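Local coordinates for protein FLAP structure-specific endonuclease (Sulfolobus solfataricus, PDB 2IZO) that cleaves 5'-flap structures and degrades DNA from the 5' end during DNA replication and repair, using magnesium ions, at residues R220-Y234 against I275-V287. Numbering follows the deposited sequence.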
# COMPACT_ATOMS: atom_id res chain seq x y z
N ARG A 220 38.92 3.88 -18.64
CA ARG A 220 38.29 2.59 -18.96
C ARG A 220 39.24 1.66 -19.71
O ARG A 220 39.30 0.47 -19.41
CB ARG A 220 36.99 2.78 -19.76
CG ARG A 220 36.17 1.49 -19.88
CD ARG A 220 35.12 1.57 -20.97
NE ARG A 220 34.82 0.24 -21.52
CZ ARG A 220 33.94 0.01 -22.49
NH1 ARG A 220 33.24 1.00 -23.03
NH2 ARG A 220 33.75 -1.23 -22.93
N GLU A 221 39.99 2.21 -20.67
CA GLU A 221 41.02 1.46 -21.40
C GLU A 221 42.01 0.79 -20.45
O GLU A 221 42.41 -0.36 -20.65
CB GLU A 221 41.78 2.36 -22.39
CG GLU A 221 41.16 2.47 -23.78
CD GLU A 221 42.20 2.65 -24.88
OE1 GLU A 221 42.00 3.52 -25.76
OE2 GLU A 221 43.22 1.93 -24.88
N GLN A 222 42.39 1.52 -19.40
CA GLN A 222 43.36 1.06 -18.42
C GLN A 222 42.82 -0.07 -17.54
O GLN A 222 43.54 -1.04 -17.26
CB GLN A 222 43.83 2.22 -17.55
CG GLN A 222 44.86 3.10 -18.22
CD GLN A 222 45.51 4.07 -17.25
OE1 GLN A 222 46.71 3.98 -16.99
NE2 GLN A 222 44.72 4.98 -16.71
N LEU A 223 41.56 0.04 -17.11
CA LEU A 223 40.93 -1.01 -16.31
C LEU A 223 40.81 -2.31 -17.10
O LEU A 223 40.96 -3.39 -16.54
CB LEU A 223 39.56 -0.56 -15.80
CG LEU A 223 38.83 -1.43 -14.77
CD1 LEU A 223 39.67 -1.66 -13.51
CD2 LEU A 223 37.52 -0.78 -14.40
N ILE A 224 40.54 -2.19 -18.40
CA ILE A 224 40.53 -3.35 -19.28
C ILE A 224 41.90 -4.04 -19.25
O ILE A 224 41.97 -5.25 -19.08
CB ILE A 224 40.11 -2.99 -20.74
CG1 ILE A 224 38.64 -2.59 -20.78
CG2 ILE A 224 40.35 -4.17 -21.69
CD1 ILE A 224 38.24 -1.76 -21.98
N ASP A 225 42.96 -3.25 -19.37
CA ASP A 225 44.33 -3.78 -19.33
C ASP A 225 44.66 -4.42 -17.99
O ASP A 225 45.36 -5.43 -17.94
CB ASP A 225 45.36 -2.70 -19.69
CG ASP A 225 45.55 -2.55 -21.19
OD1 ASP A 225 44.55 -2.43 -21.92
OD2 ASP A 225 46.71 -2.54 -21.63
N ILE A 226 44.15 -3.84 -16.91
CA ILE A 226 44.29 -4.41 -15.58
C ILE A 226 43.54 -5.74 -15.53
O ILE A 226 44.06 -6.73 -15.00
CB ILE A 226 43.81 -3.45 -14.48
CG1 ILE A 226 44.78 -2.27 -14.36
CG2 ILE A 226 43.68 -4.17 -13.15
CD1 ILE A 226 44.21 -1.03 -13.70
N GLY A 227 42.34 -5.75 -16.10
CA GLY A 227 41.56 -6.97 -16.25
C GLY A 227 42.31 -8.06 -16.99
O GLY A 227 42.21 -9.24 -16.63
N ILE A 228 43.06 -7.67 -18.02
CA ILE A 228 43.90 -8.60 -18.78
C ILE A 228 45.02 -9.17 -17.91
O ILE A 228 45.31 -10.37 -17.96
CB ILE A 228 44.51 -7.95 -20.07
CG1 ILE A 228 43.47 -7.16 -20.88
CG2 ILE A 228 45.23 -8.98 -20.94
CD1 ILE A 228 42.20 -7.93 -21.24
N LEU A 229 45.62 -8.32 -17.09
CA LEU A 229 46.72 -8.74 -16.23
C LEU A 229 46.25 -9.62 -15.09
O LEU A 229 46.98 -10.50 -14.64
CB LEU A 229 47.51 -7.54 -15.69
CG LEU A 229 48.33 -6.68 -16.66
CD1 LEU A 229 49.15 -5.68 -15.86
CD2 LEU A 229 49.25 -7.51 -17.56
N ILE A 230 45.02 -9.39 -14.62
CA ILE A 230 44.41 -10.24 -13.60
C ILE A 230 43.94 -11.53 -14.25
O ILE A 230 44.43 -12.61 -13.91
CB ILE A 230 43.23 -9.55 -12.88
CG1 ILE A 230 43.71 -8.32 -12.11
CG2 ILE A 230 42.52 -10.53 -11.93
CD1 ILE A 230 42.59 -7.41 -11.67
N GLY A 231 43.01 -11.41 -15.19
CA GLY A 231 42.51 -12.57 -15.92
C GLY A 231 41.03 -12.50 -16.23
O GLY A 231 40.20 -12.50 -15.32
N THR A 232 40.72 -12.45 -17.52
CA THR A 232 39.35 -12.52 -18.01
C THR A 232 39.10 -13.92 -18.53
O THR A 232 39.96 -14.79 -18.42
CB THR A 232 39.12 -11.49 -19.13
OG1 THR A 232 39.72 -11.97 -20.34
CG2 THR A 232 39.74 -10.14 -18.76
N ASP A 233 37.92 -14.15 -19.11
CA ASP A 233 37.60 -15.45 -19.71
C ASP A 233 38.37 -15.70 -21.00
O ASP A 233 38.61 -16.84 -21.38
CB ASP A 233 36.10 -15.58 -19.95
CG ASP A 233 35.30 -15.61 -18.67
OD1 ASP A 233 34.72 -14.56 -18.32
OD2 ASP A 233 35.28 -16.67 -18.00
N TYR A 234 38.76 -14.61 -21.67
CA TYR A 234 39.56 -14.69 -22.89
C TYR A 234 41.02 -15.03 -22.58
O TYR A 234 41.73 -15.57 -23.42
CB TYR A 234 39.44 -13.39 -23.69
CG TYR A 234 38.01 -12.91 -23.84
CD1 TYR A 234 37.61 -11.68 -23.31
CD2 TYR A 234 37.06 -13.68 -24.50
CE1 TYR A 234 36.30 -11.23 -23.44
CE2 TYR A 234 35.74 -13.24 -24.63
CZ TYR A 234 35.37 -12.02 -24.11
OH TYR A 234 34.07 -11.59 -24.24
N ILE A 275 46.47 -10.91 -27.16
CA ILE A 275 45.77 -10.05 -26.20
C ILE A 275 45.39 -8.71 -26.82
O ILE A 275 44.46 -8.04 -26.35
CB ILE A 275 46.58 -9.83 -24.87
CG1 ILE A 275 47.96 -9.22 -25.13
CG2 ILE A 275 46.70 -11.15 -24.08
CD1 ILE A 275 48.02 -7.69 -25.02
N ASP A 276 46.10 -8.33 -27.88
CA ASP A 276 45.81 -7.12 -28.64
C ASP A 276 44.38 -7.15 -29.19
O ASP A 276 43.78 -6.11 -29.45
CB ASP A 276 46.81 -6.96 -29.80
CG ASP A 276 46.86 -5.53 -30.34
OD1 ASP A 276 47.39 -5.35 -31.46
OD2 ASP A 276 46.38 -4.60 -29.65
N GLU A 277 43.85 -8.36 -29.34
CA GLU A 277 42.47 -8.55 -29.76
C GLU A 277 41.50 -8.49 -28.58
O GLU A 277 40.38 -7.99 -28.73
CB GLU A 277 42.31 -9.87 -30.52
CG GLU A 277 42.57 -11.14 -29.71
CD GLU A 277 42.13 -12.40 -30.45
OE1 GLU A 277 42.84 -12.82 -31.39
OE2 GLU A 277 41.07 -12.96 -30.08
N ILE A 278 41.93 -8.97 -27.41
CA ILE A 278 41.07 -9.03 -26.22
C ILE A 278 40.55 -7.65 -25.82
O ILE A 278 39.40 -7.51 -25.39
CB ILE A 278 41.75 -9.74 -25.02
CG1 ILE A 278 42.22 -11.15 -25.41
CG2 ILE A 278 40.78 -9.84 -23.84
CD1 ILE A 278 42.91 -11.92 -24.30
N ARG A 279 41.40 -6.63 -25.97
CA ARG A 279 41.00 -5.24 -25.78
C ARG A 279 39.75 -4.91 -26.59
O ARG A 279 38.81 -4.31 -26.07
CB ARG A 279 42.13 -4.29 -26.18
CG ARG A 279 43.29 -4.22 -25.21
CD ARG A 279 44.21 -3.08 -25.58
NE ARG A 279 45.42 -3.07 -24.76
CZ ARG A 279 46.55 -3.69 -25.06
NH1 ARG A 279 46.65 -4.39 -26.19
NH2 ARG A 279 47.59 -3.62 -24.24
N GLY A 280 39.75 -5.33 -27.86
CA GLY A 280 38.63 -5.10 -28.76
C GLY A 280 37.36 -5.82 -28.35
O GLY A 280 36.25 -5.36 -28.63
N LEU A 281 37.53 -6.97 -27.68
CA LEU A 281 36.40 -7.75 -27.19
C LEU A 281 35.73 -7.08 -25.99
O LEU A 281 34.57 -7.36 -25.68
CB LEU A 281 36.84 -9.18 -26.83
CG LEU A 281 37.39 -10.07 -27.95
CD1 LEU A 281 38.09 -11.30 -27.36
CD2 LEU A 281 36.31 -10.48 -28.95
N PHE A 282 36.47 -6.20 -25.31
CA PHE A 282 35.93 -5.45 -24.19
C PHE A 282 35.49 -4.05 -24.60
O PHE A 282 34.39 -3.62 -24.25
CB PHE A 282 36.94 -5.36 -23.04
CG PHE A 282 36.95 -6.56 -22.15
CD1 PHE A 282 35.97 -6.73 -21.18
CD2 PHE A 282 37.95 -7.52 -22.26
CE1 PHE A 282 35.97 -7.84 -20.34
CE2 PHE A 282 37.96 -8.64 -21.43
CZ PHE A 282 36.97 -8.80 -20.47
N LEU A 283 36.35 -3.35 -25.33
CA LEU A 283 36.07 -1.97 -25.76
C LEU A 283 34.80 -1.89 -26.59
O LEU A 283 33.88 -1.14 -26.27
CB LEU A 283 37.26 -1.38 -26.53
CG LEU A 283 38.47 -0.89 -25.73
CD1 LEU A 283 39.70 -0.78 -26.64
CD2 LEU A 283 38.18 0.44 -25.04
N ASN A 284 34.76 -2.70 -27.65
CA ASN A 284 33.61 -2.75 -28.55
C ASN A 284 33.25 -4.18 -28.94
O ASN A 284 33.73 -4.70 -29.95
CB ASN A 284 33.84 -1.86 -29.78
CG ASN A 284 35.31 -1.72 -30.14
OD1 ASN A 284 35.95 -2.68 -30.57
ND2 ASN A 284 35.85 -0.51 -29.96
N PRO A 285 32.42 -4.85 -28.11
CA PRO A 285 31.95 -6.20 -28.38
C PRO A 285 30.64 -6.23 -29.16
O PRO A 285 30.05 -5.18 -29.43
CB PRO A 285 31.73 -6.77 -26.98
CG PRO A 285 31.45 -5.57 -26.11
CD PRO A 285 31.88 -4.32 -26.84
N GLN A 286 30.19 -7.44 -29.51
CA GLN A 286 28.91 -7.62 -30.19
C GLN A 286 27.74 -7.46 -29.22
O GLN A 286 27.55 -8.26 -28.30
CB GLN A 286 28.86 -8.97 -30.91
CG GLN A 286 29.19 -8.92 -32.40
CD GLN A 286 30.66 -8.61 -32.70
OE1 GLN A 286 31.54 -8.79 -31.85
NE2 GLN A 286 30.93 -8.17 -33.93
N VAL A 287 26.98 -6.39 -29.43
CA VAL A 287 25.82 -6.06 -28.62
C VAL A 287 24.69 -5.59 -29.53
O VAL A 287 24.94 -5.22 -30.69
CB VAL A 287 26.13 -4.94 -27.59
CG1 VAL A 287 27.03 -5.47 -26.47
CG2 VAL A 287 26.76 -3.72 -28.28
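Phe282 reaches from helix 278-283 to helix 220-230 and the turn that follows it, changing partners along its length: Ile224 at the base, Thr232 and Tyr234 at the far end. Its CB lies 3.9 Å from Ile224 CG2; CG and CD2 remain beside that same methyl. CE2 and CZ come up against Thr232, with CZ 3.5 Å from Thr232 CG2, and CE2 also touches Tyr234 CD1. The Tyr234 ring stands nearly upright to the Phe282 ring, planes 78° apart, and presents its edge to the phenyl face in an offset T-shaped pair. Leu281 CD1 sits over the centre of one tyrosine face in a CH-pi contact, 3.9 Å from the ring centroid. Segment 220-234 belongs to the I-domain and contains Asp233, a predicted magnesium ligand, while Phe176 stacks on Phe282 and Tyr234 touches Glu149, another predicted ligand. Helix 220-230, packed on Ile251 of helix 244-253, is probably part of the H3TH (helix-3-turn-helix) motif of FEN1 nucleases. Between helices 220-230 and 278-283, Ile228 CD1 meets Ile278 CG2 at 3.5 Å. The extended chain of Arg279 (chi2 -170°, chi3 -174°) carries its guanidinium to Asp225, where NE donates to OD1 on the syn side at 3.0 Å. Arg279 NH1 also forms a longer salt bridge to Asp276. A methionine in place of Arg279 would probably leave both carboxylates without this shared cationic partner.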